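Local coordinates for transcriptional regulator, LacI family (Lactobacillus brevis, PDB 3JY6), which probably acts as a DNA-binding transcription factor of the LacI family, its periplasmic-binding-protein-like domain being the part modelled here, at residues S30-S35 and M239-A244; I10-A15 and E24-I29. All blocks are in the same frame, centred on the assembly; numbering follows the deposited sequence.

Contact 1: S30-S35 and M239-A244; sequences SSILES and MGASSA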
ATOM      1  N   SER A  30      -6.254   7.138  12.459  1.00 17.87           N
ATOM      2  CA  SER A  30      -7.659   6.783  12.562  0.50 17.43           C
ATOM      3  C   SER A  30      -8.040   6.091  13.855  1.00 18.56           C
ATOM      4  O   SER A  30      -9.115   6.352  14.381  1.00 20.06           O
ATOM      5  CB  SER A  30      -8.074   5.920  11.368  0.50 16.56           C
ATOM      6  OG  SER A  30      -8.058   6.689  10.177  0.50 14.55           O
ATOM      7  N   SER A  31      -7.177   5.221  14.379  1.00 19.74           N
ATOM      8  CA  SER A  31      -7.499   4.531  15.627  1.00 21.07           C
ATOM      9  C   SER A  31      -7.490   5.479  16.832  1.00 21.48           C
ATOM     10  O   SER A  31      -8.246   5.277  17.783  1.00 22.93           O
ATOM     11  CB  SER A  31      -6.536   3.374  15.892  1.00 19.66           C
ATOM     12  OG  SER A  31      -5.295   3.849  16.368  1.00 26.48           O
ATOM     13  N   ILE A  32      -6.632   6.498  16.809  1.00 20.09           N
ATOM     14  CA  ILE A  32      -6.599   7.451  17.922  1.00 18.57           C
ATOM     15  C   ILE A  32      -7.740   8.459  17.797  1.00 18.97           C
ATOM     16  O   ILE A  32      -8.459   8.713  18.769  1.00 20.13           O
ATOM     17  CB  ILE A  32      -5.246   8.217  17.993  1.00 19.15           C
ATOM     18  CG1 ILE A  32      -4.122   7.248  18.353  1.00 18.24           C
ATOM     19  CG2 ILE A  32      -5.311   9.328  19.060  1.00 17.21           C
ATOM     20  CD1 ILE A  32      -4.325   6.506  19.678  1.00 18.33           C
ATOM     21  N   LEU A  33      -7.923   9.016  16.601  1.00 16.72           N
ATOM     22  CA  LEU A  33      -8.985  10.000  16.389  1.00 18.69           C
ATOM     23  C   LEU A  33     -10.396   9.464  16.687  1.00 21.22           C
ATOM     24  O   LEU A  33     -11.288  10.218  17.082  1.00 19.52           O
ATOM     25  CB  LEU A  33      -8.947  10.532  14.959  1.00 16.95           C
ATOM     26  CG  LEU A  33      -7.808  11.442  14.502  1.00 17.09           C
ATOM     27  CD1 LEU A  33      -8.112  11.913  13.074  1.00 13.97           C
ATOM     28  CD2 LEU A  33      -7.657  12.641  15.447  1.00 14.03           C
ATOM     29  N   GLU A  34     -10.582   8.162  16.506  1.00 22.80           N
ATOM     30  CA  GLU A  34     -11.870   7.516  16.739  1.00 25.20           C
ATOM     31  C   GLU A  34     -12.287   7.592  18.204  1.00 25.02           C
ATOM     32  O   GLU A  34     -13.455   7.769  18.514  1.00 24.00           O
ATOM     33  CB  GLU A  34     -11.800   6.047  16.293  1.00 27.75           C
ATOM     34  CG  GLU A  34     -13.117   5.271  16.347  1.00 32.51           C
ATOM     35  CD  GLU A  34     -13.614   5.006  17.772  1.00 37.52           C
ATOM     36  OE1 GLU A  34     -12.842   4.468  18.602  1.00 37.11           O
ATOM     37  OE2 GLU A  34     -14.791   5.327  18.061  1.00 38.96           O
ATOM     38  N   SER A  35     -11.321   7.466  19.103  1.00 26.66           N
ATOM     39  CA  SER A  35     -11.615   7.497  20.527  1.00 27.75           C
ATOM     40  C   SER A  35     -12.317   8.778  20.951  1.00 27.61           C
ATOM     41  O   SER A  35     -12.837   8.858  22.059  1.00 27.86           O
ATOM     42  CB  SER A  35     -10.333   7.330  21.344  1.00 27.81           C
ATOM     43  OG  SER A  35      -9.473   8.448  21.182  1.00 30.22           O
ATOM     44  N   MET A 239       3.792   6.333  14.678  1.00 14.72           N
ATOM     45  CA  MET A 239       4.045   7.732  14.340  1.00 12.55           C
ATOM     46  C   MET A 239       2.695   8.395  14.021  1.00 11.87           C
ATOM     47  O   MET A 239       2.427   9.531  14.428  1.00 11.00           O
ATOM     48  CB  MET A 239       4.997   7.823  13.133  1.00 11.29           C
ATOM     49  CG  MET A 239       6.467   7.428  13.407  1.00  8.77           C
ATOM     50  SD  MET A 239       7.549   7.572  11.939  1.00  4.52           S
ATOM     51  CE  MET A 239       7.960   9.289  11.972  1.00 10.96           C
ATOM     52  N   GLY A 240       1.837   7.655  13.326  1.00 11.31           N
ATOM     53  CA  GLY A 240       0.521   8.169  12.972  1.00 12.92           C
ATOM     54  C   GLY A 240      -0.368   8.361  14.194  1.00 13.81           C
ATOM     55  O   GLY A 240      -1.100   9.350  14.304  1.00 12.02           O
ATOM     56  N   ALA A 241      -0.311   7.411  15.126  1.00 13.39           N
ATOM     57  CA  ALA A 241      -1.115   7.516  16.348  1.00 14.85           C
ATOM     58  C   ALA A 241      -0.591   8.642  17.259  1.00 14.50           C
ATOM     59  O   ALA A 241      -1.363   9.315  17.948  1.00 15.67           O
ATOM     60  CB  ALA A 241      -1.124   6.164  17.112  1.00 12.26           C
ATOM     61  N   SER A 242       0.721   8.840  17.268  1.00 12.99           N
ATOM     62  CA  SER A 242       1.306   9.878  18.098  1.00 12.40           C
ATOM     63  C   SER A 242       0.932  11.242  17.543  1.00 11.82           C
ATOM     64  O   SER A 242       0.664  12.183  18.300  1.00 11.47           O
ATOM     65  CB  SER A 242       2.828   9.731  18.143  1.00 13.13           C
ATOM     66  OG  SER A 242       3.165   8.446  18.616  1.00 15.07           O
ATOM     67  N   SER A 243       0.913  11.353  16.221  1.00 11.36           N
ATOM     68  CA  SER A 243       0.562  12.625  15.605  1.00 14.10           C
ATOM     69  C   SER A 243      -0.911  12.926  15.834  1.00 15.45           C
ATOM     70  O   SER A 243      -1.303  14.104  15.913  1.00 14.76           O
ATOM     71  CB  SER A 243       0.886  12.638  14.106  1.00 11.59           C
ATOM     72  OG  SER A 243      -0.037  11.892  13.344  1.00 15.68           O
ATOM     73  N   ALA A 244      -1.723  11.869  15.946  1.00 15.05           N
ATOM     74  CA  ALA A 244      -3.154  12.044  16.203  1.00 15.57           C
ATOM     75  C   ALA A 244      -3.366  12.448  17.670  1.00 15.95           C
ATOM     76  O   ALA A 244      -4.293  13.192  17.989  1.00 16.36           O
ATOM     77  CB  ALA A 244      -3.923  10.765  15.900  1.00 16.00           C
TER

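Contact 2: I10-A15 and E24-I29; sequences IAVIVA and ELFKGI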
ATOM      1  N   ILE A  10     -10.683  15.357  10.170  1.00 15.06           N
ATOM      2  CA  ILE A  10      -9.277  15.738  10.188  1.00 12.80           C
ATOM      3  C   ILE A  10      -8.668  15.301   8.863  1.00 12.16           C
ATOM      4  O   ILE A  10      -8.738  14.126   8.495  1.00 12.61           O
ATOM      5  CB  ILE A  10      -8.518  15.051  11.346  1.00 11.31           C
ATOM      6  CG1 ILE A  10      -9.154  15.449  12.680  1.00 12.24           C
ATOM      7  CG2 ILE A  10      -7.033  15.452  11.324  1.00  9.50           C
ATOM      8  CD1 ILE A  10      -9.177  16.962  12.931  1.00 10.28           C
ATOM      9  N   ALA A  11      -8.081  16.242   8.138  1.00 12.87           N
ATOM     10  CA  ALA A  11      -7.465  15.922   6.861  1.00 12.24           C
ATOM     11  C   ALA A  11      -6.065  15.377   7.067  1.00 13.57           C
ATOM     12  O   ALA A  11      -5.282  15.905   7.849  1.00 13.25           O
ATOM     13  CB  ALA A  11      -7.404  17.167   5.955  1.00 12.66           C
ATOM     14  N   VAL A  12      -5.743  14.304   6.358  1.00 14.97           N
ATOM     15  CA  VAL A  12      -4.414  13.735   6.457  1.00 13.12           C
ATOM     16  C   VAL A  12      -3.861  13.708   5.034  1.00 13.74           C
ATOM     17  O   VAL A  12      -4.410  13.035   4.171  1.00 14.30           O
ATOM     18  CB  VAL A  12      -4.466  12.317   7.038  1.00 12.90           C
ATOM     19  CG1 VAL A  12      -3.053  11.801   7.253  1.00 13.36           C
ATOM     20  CG2 VAL A  12      -5.258  12.318   8.368  1.00 10.41           C
ATOM     21  N   ILE A  13      -2.802  14.464   4.775  1.00 12.66           N
ATOM     22  CA  ILE A  13      -2.232  14.466   3.427  1.00 14.30           C
ATOM     23  C   ILE A  13      -0.914  13.703   3.429  1.00 14.50           C
ATOM     24  O   ILE A  13       0.036  14.112   4.092  1.00 11.94           O
ATOM     25  CB  ILE A  13      -1.953  15.907   2.903  1.00 13.57           C
ATOM     26  CG1 ILE A  13      -3.249  16.709   2.801  1.00 15.65           C
ATOM     27  CG2 ILE A  13      -1.350  15.849   1.509  1.00 15.40           C
ATOM     28  CD1 ILE A  13      -3.036  18.149   2.245  1.00 11.72           C
ATOM     29  N   VAL A  14      -0.855  12.593   2.696  1.00 14.71           N
ATOM     30  CA  VAL A  14       0.390  11.828   2.632  1.00 15.83           C
ATOM     31  C   VAL A  14       1.101  12.083   1.307  1.00 16.20           C
ATOM     32  O   VAL A  14       0.479  12.486   0.323  1.00 15.75           O
ATOM     33  CB  VAL A  14       0.148  10.308   2.810  1.00 13.89           C
ATOM     34  CG1 VAL A  14      -0.552  10.072   4.131  1.00 14.26           C
ATOM     35  CG2 VAL A  14      -0.680   9.751   1.655  1.00 13.62           C
ATOM     36  N   ALA A  15       2.412  11.870   1.301  1.00 16.85           N
ATOM     37  CA  ALA A  15       3.224  12.071   0.112  1.00 17.30           C
ATOM     38  C   ALA A  15       2.740  11.217  -1.056  1.00 15.75           C
ATOM     39  O   ALA A  15       2.607  11.696  -2.175  1.00 17.83           O
ATOM     40  CB  ALA A  15       4.705  11.762   0.442  1.00 16.70           C
ATOM     41  N   GLU A  24      -0.230   3.043   6.612  1.00 12.44           N
ATOM     42  CA  GLU A  24      -0.146   2.602   8.011  1.00 14.21           C
ATOM     43  C   GLU A  24      -0.235   3.841   8.879  1.00 13.60           C
ATOM     44  O   GLU A  24      -0.866   3.830   9.936  1.00 15.80           O
ATOM     45  CB  GLU A  24       1.190   1.895   8.332  1.00 14.27           C
ATOM     46  CG  GLU A  24       1.208   0.407   8.063  1.00 19.46           C
ATOM     47  CD  GLU A  24       0.213  -0.327   8.934  1.00 20.65           C
ATOM     48  OE1 GLU A  24       0.422  -0.390  10.163  1.00 23.63           O
ATOM     49  OE2 GLU A  24      -0.797  -0.829   8.402  1.00 20.71           O
ATOM     50  N   LEU A  25       0.452   4.893   8.449  1.00 12.19           N
ATOM     51  CA  LEU A  25       0.438   6.153   9.182  1.00 12.19           C
ATOM     52  C   LEU A  25      -1.022   6.508   9.402  1.00 10.33           C
ATOM     53  O   LEU A  25      -1.443   6.782  10.526  1.00  9.90           O
ATOM     54  CB  LEU A  25       1.102   7.267   8.371  1.00 12.71           C
ATOM     55  CG  LEU A  25       1.364   8.546   9.148  1.00 15.32           C
ATOM     56  CD1 LEU A  25       2.593   8.328   9.997  1.00 18.93           C
ATOM     57  CD2 LEU A  25       1.599   9.703   8.205  1.00 18.96           C
ATOM     58  N   PHE A  26      -1.785   6.494   8.314  1.00  9.38           N
ATOM     59  CA  PHE A  26      -3.210   6.803   8.373  1.00 11.67           C
ATOM     60  C   PHE A  26      -3.992   5.883   9.310  1.00 11.32           C
ATOM     61  O   PHE A  26      -4.909   6.333  10.005  1.00  9.16           O
ATOM     62  CB  PHE A  26      -3.839   6.731   6.991  1.00  9.01           C
ATOM     63  CG  PHE A  26      -5.271   7.183   6.962  1.00 10.51           C
ATOM     64  CD1 PHE A  26      -5.607   8.522   7.194  1.00 10.27           C
ATOM     65  CD2 PHE A  26      -6.289   6.273   6.694  1.00 12.08           C
ATOM     66  CE1 PHE A  26      -6.948   8.953   7.155  1.00 13.21           C
ATOM     67  CE2 PHE A  26      -7.630   6.689   6.652  1.00 15.53           C
ATOM     68  CZ  PHE A  26      -7.961   8.039   6.882  1.00 13.95           C
ATOM     69  N   LYS A  27      -3.664   4.592   9.301  1.00 11.69           N
ATOM     70  CA  LYS A  27      -4.335   3.658  10.195  1.00 12.07           C
ATOM     71  C   LYS A  27      -4.083   4.064  11.645  1.00 10.84           C
ATOM     72  O   LYS A  27      -4.969   3.957  12.483  1.00 13.99           O
ATOM     73  CB  LYS A  27      -3.823   2.237   9.966  1.00 14.50           C
ATOM     74  CG  LYS A  27      -4.460   1.528   8.788  1.00 12.46           C
ATOM     75  CD  LYS A  27      -3.925   0.106   8.684  1.00 16.58           C
ATOM     76  CE  LYS A  27      -4.420  -0.577   7.436  1.00 13.13           C
ATOM     77  NZ  LYS A  27      -5.894  -0.736   7.458  1.00 13.59           N
ATOM     78  N   GLY A  28      -2.867   4.522  11.935  1.00 10.98           N
ATOM     79  CA  GLY A  28      -2.532   4.955  13.283  1.00 12.69           C
ATOM     80  C   GLY A  28      -3.360   6.168  13.685  1.00 14.59           C
ATOM     81  O   GLY A  28      -3.902   6.235  14.786  1.00 14.41           O
ATOM     82  N   ILE A  29      -3.464   7.123  12.771  1.00 15.24           N
ATOM     83  CA  ILE A  29      -4.220   8.349  12.994  1.00 17.12           C
ATOM     84  C   ILE A  29      -5.700   8.066  13.237  1.00 17.60           C
ATOM     85  O   ILE A  29      -6.318   8.675  14.102  1.00 17.05           O
ATOM     86  CB  ILE A  29      -4.088   9.294  11.766  1.00 17.86           C
ATOM     87  CG1 ILE A  29      -2.677   9.879  11.717  1.00 17.71           C
ATOM     88  CG2 ILE A  29      -5.148  10.403  11.815  1.00 17.55           C
ATOM     89  CD1 ILE A  29      -2.363  10.537  10.410  1.00 23.39           C
TER

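Contact 1: S30-S35 and M239-A244
Two helices that lie on the same side of the six-stranded parallel sheet of a periplasmic-binding-protein-like domain meet here through Ile32 and a pair of alanines. The axes of 30-34 and 239-244 approach to 8.1 Å and cross at -30°, their N-to-C directions running roughly together; such close spacing fits the small methyl surface that Ala241 and Ala244, one turn apart, present. Ile32 lies across both methyls. Its CG1 comes within 3.4 Å of Ala241 CB, tighter than a usual van der Waals contact, while its branch point CB sits 3.6 Å from Ala244 CB. The first torsion (chi1 -67°) sends CG1 beside the backbone N and toward Ala241, and turns CG2 anti to that N, where it lies 3.7 Å from Ala244 CB. Leu33 adds a looser touch, CG to Ala244 CB at 4.2 Å. The side-chain pairs across the contact are all apolar, and Ile32 CG1 also lies against the backbone, 3.5 Å from Ala241 O. Nearby hydroxyls turn back to backbone carbonyls three residues earlier: Ser243 OG donates to Gly240 O, tilted 33° from the carbonyl plane and on the same face as Ala244 N, and Ser35 OG donates to Ile32 O at 2.6 Å. Farther along helix 236-251, Leu248 packs against both Ile32 and Leu33, whereas Ser243 turns to Ile29 of helix 20-34 and to Val89 and Val91 of strand 88-91.

Contact 2: I10-A15 and E24-I29
Val12 of the strand meets Phe26 and Ile29 of the helix, a buried contact inside the beta-alpha-beta unit made of strand 9-14, helix 20-34 and strand 39-44, the first such unit of this Rossmann-like domain. Both methyls of the valine are in use. CG1 and Ile29 CD1 meet tip to tip at 3.5 Å, closer than carbons usually pack, and CG2 is 3.9 Å from Ile29 CG2. The same CG2 also lies at the edge of the Phe26 ring, in its plane, 4.0 Å from CE1, so the ring offers its rim and not a face to the valine. Chi1 of Val12, -175°, sets CG1 anti to the backbone N and leaves CG2 beside it, which puts both methyls against Ile29 and brings CG2 to the ring edge as well. Replaced by an alanine, Val12 would lose both methyls, which would probably leave the Ile29 branches without their contact on the strand and the ring edge with CB alone.

In the next shell, backbone bonds fix the height of Val12: it pairs with Val41 of strand 39-44, while its neighbour Ala11 pairs with Gly66 and Ile68 of strand 66-70. Ile68 also touches Ile29, and Leu42 packs on Phe26, so both adjoining strands help to seat the helix. Farther out, Lys27 points to the second subunit, where its NZ forms a salt bridge with Asp44. Within the helix, Ile29 N donates to Leu25 O at 3.0 Å, holding the backbone of Ile29 one turn beyond Leu25, while the Phe26 ring reaches the strand with CD1 4.0 Å from Val12 CB.

From the N terminus, contact 2 comes first: strand 9-14 leads through a short loop into helix 20-34, and the contact closes after eight residues between 10-15 and 24-29, half of them already helix. Contact 1 opens afterwards, on the C-terminal turns of that same helix, and closes across 203 residues when the chain returns as helix 236-251. The two are therefore in series, neither nested nor crossed, with centres about 9 Å apart. They also touch directly: Leu33 CD1 reaches Ile10 CB at 3.6 Å, and Ala241 CB lies 3.6 Å from Gly28 O. Helices 20-34 and 236-251 thus lie side by side on one sheet face, tying the N-terminal strand-helix pair to a late helix.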